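Local coordinates for molybdopterin-guanine dinucleotide biosynthesis protein A (MobA) (Archaeoglobus fulgidus, PDB 3NGW) that probably transfers a guanine nucleotide from GTP to molybdopterin during molybdenum cofactor biosynthesis, at residues Asn178-Thr181 with Pro182-Lys186. Sequence-based numbering, arbitrary orientation.
Sequences NINT and PDDLK. With CA (calcium ion), chain C.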
loop_
_atom_site.group_PDB
_atom_site.type_symbol
_atom_site.label_atom_id
_atom_site.label_comp_id
_atom_site.label_asym_id
_atom_site.label_seq_id
_atom_site.Cartn_x
_atom_site.Cartn_y
_atom_site.Cartn_z
ATOM N N ASN A 178 -4.954 4.038 9.526
ATOM C CA ASN A 178 -3.648 4.545 9.136
ATOM C C ASN A 178 -2.898 5.132 10.318
ATOM O O ASN A 178 -3.505 5.642 11.257
ATOM C CB ASN A 178 -3.808 5.627 8.060
ATOM C CG ASN A 178 -3.983 5.049 6.661
ATOM O OD1 ASN A 178 -3.012 4.876 5.924
ATOM N ND2 ASN A 178 -5.220 4.743 6.296
ATOM N N ILE A 179 -1.573 5.050 10.267
ATOM C CA ILE A 179 -0.734 5.623 11.308
ATOM C C ILE A 179 0.085 6.758 10.710
ATOM O O ILE A 179 1.046 6.512 9.981
ATOM C CB ILE A 179 0.260 4.613 11.881
ATOM C CG1 ILE A 179 -0.485 3.454 12.542
ATOM C CG2 ILE A 179 1.178 5.311 12.879
ATOM C CD1 ILE A 179 0.438 2.440 13.196
ATOM N N ASN A 180 -0.288 7.999 11.015
ATOM C CA ASN A 180 0.442 9.150 10.483
ATOM C C ASN A 180 0.840 10.178 11.541
ATOM O O ASN A 180 1.853 10.858 11.392
ATOM C CB ASN A 180 -0.391 9.867 9.412
ATOM C CG ASN A 180 -0.768 8.962 8.251
ATOM O OD1 ASN A 180 -1.567 8.036 8.402
ATOM N ND2 ASN A 180 -0.190 9.224 7.080
ATOM N N THR A 181 0.045 10.291 12.602
ATOM C CA THR A 181 0.304 11.275 13.648
ATOM C C THR A 181 0.352 10.728 15.078
ATOM O O THR A 181 -0.060 9.609 15.337
ATOM C CB THR A 181 -0.760 12.369 13.608
ATOM O OG1 THR A 181 -2.056 11.764 13.659
ATOM C CG2 THR A 181 -0.644 13.174 12.352
ATOM N N PRO A 182 0.846 11.534 16.032
ATOM C CA PRO A 182 0.940 11.109 17.434
ATOM C C PRO A 182 -0.305 10.420 17.989
ATOM O O PRO A 182 -0.191 9.414 18.689
ATOM C CB PRO A 182 1.262 12.406 18.162
ATOM C CG PRO A 182 2.143 13.117 17.156
ATOM C CD PRO A 182 1.367 12.904 15.866
ATOM N N ASP A 183 -1.488 10.952 17.695
ATOM C CA ASP A 183 -2.709 10.326 18.187
ATOM C C ASP A 183 -2.928 8.908 17.609
ATOM O O ASP A 183 -3.617 8.089 18.216
ATOM C CB ASP A 183 -3.931 11.214 17.907
ATOM C CG ASP A 183 -4.013 11.676 16.465
ATOM O OD1 ASP A 183 -5.112 11.617 15.893
ATOM O OD2 ASP A 183 -2.994 12.117 15.907
ATOM N N ASP A 184 -2.333 8.620 16.453
ATOM C CA ASP A 184 -2.453 7.305 15.846
ATOM C C ASP A 184 -1.616 6.268 16.584
ATOM O O ASP A 184 -2.088 5.163 16.812
ATOM C CB ASP A 184 -2.016 7.330 14.383
ATOM C CG ASP A 184 -2.931 8.168 13.516
ATOM O OD1 ASP A 184 -4.127 8.254 13.846
ATOM O OD2 ASP A 184 -2.466 8.734 12.502
ATOM N N LEU A 185 -0.370 6.601 16.927
ATOM C CA LEU A 185 0.485 5.659 17.659
ATOM C C LEU A 185 -0.195 5.257 18.957
ATOM O O LEU A 185 -0.164 4.093 19.344
ATOM C CB LEU A 185 1.859 6.272 17.981
ATOM C CG LEU A 185 2.922 6.240 16.876
ATOM C CD1 LEU A 185 2.340 6.863 15.639
ATOM C CD2 LEU A 185 4.182 6.979 17.307
ATOM N N LYS A 186 -0.817 6.225 19.621
ATOM C CA LYS A 186 -1.502 5.960 20.873
ATOM C C LYS A 186 -2.623 4.967 20.641
ATOM O O LYS A 186 -2.766 4.015 21.397
ATOM C CB LYS A 186 -2.071 7.252 21.451
ATOM C CG LYS A 186 -2.647 7.132 22.855
ATOM C CD LYS A 186 -3.064 8.513 23.374
ATOM C CE LYS A 186 -3.577 8.484 24.807
ATOM N NZ LYS A 186 -4.855 7.748 24.934
HETATM CA CA CA C . -5.126 9.359 11.651
HETATM O O HOH W 1 -5.862 6.439 11.622
#
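Asp184, in the first turn of helix 182-194, turns its side chain back onto Asn180 and Thr181 of the preceding loop. Asp184 CB lies 3.2 Å from Thr181 O, the carbonyl that also takes the hydrogen bond from Asp184 N, and it comes close to Ile179 CA as well. At CG the carboxylate comes beside Asn178 O. With CG anti to its own carbonyl carbon (chi1 -66°), the group swings over the peptides of the loop, and Asp184 OD2 takes two nearly straight backbone bonds: Asn180 N at 2.7 Å on the anti side, Thr181 N at 3.0 Å from above the carboxylate plane. These two grips should fix the rotation of the carboxylate. Asp184 chelates the calcium ion through both oxygens, Asp184 OD1 at 2.7 Å and Asp184 OD2 at 2.9 Å from the metal, in a protein whose MobA-like domain belongs to the GT-A clan. One water donates to Asn178 O and, weakly, to Asp184 OD1. Thr181 holds the N-cap position, yet its hydroxyl turns to Asp183 instead of capping the helix: Thr181 OG1 donates to Asp183 OD2, modelled at 2.5 Å, a length too short to take at face value. Ile179 CG2 also meets Leu185 CD1 at 3.4 Å, the two side chains crossing at about a right angle, while the Ile179 backbone is hydrogen-bonded to Asp92.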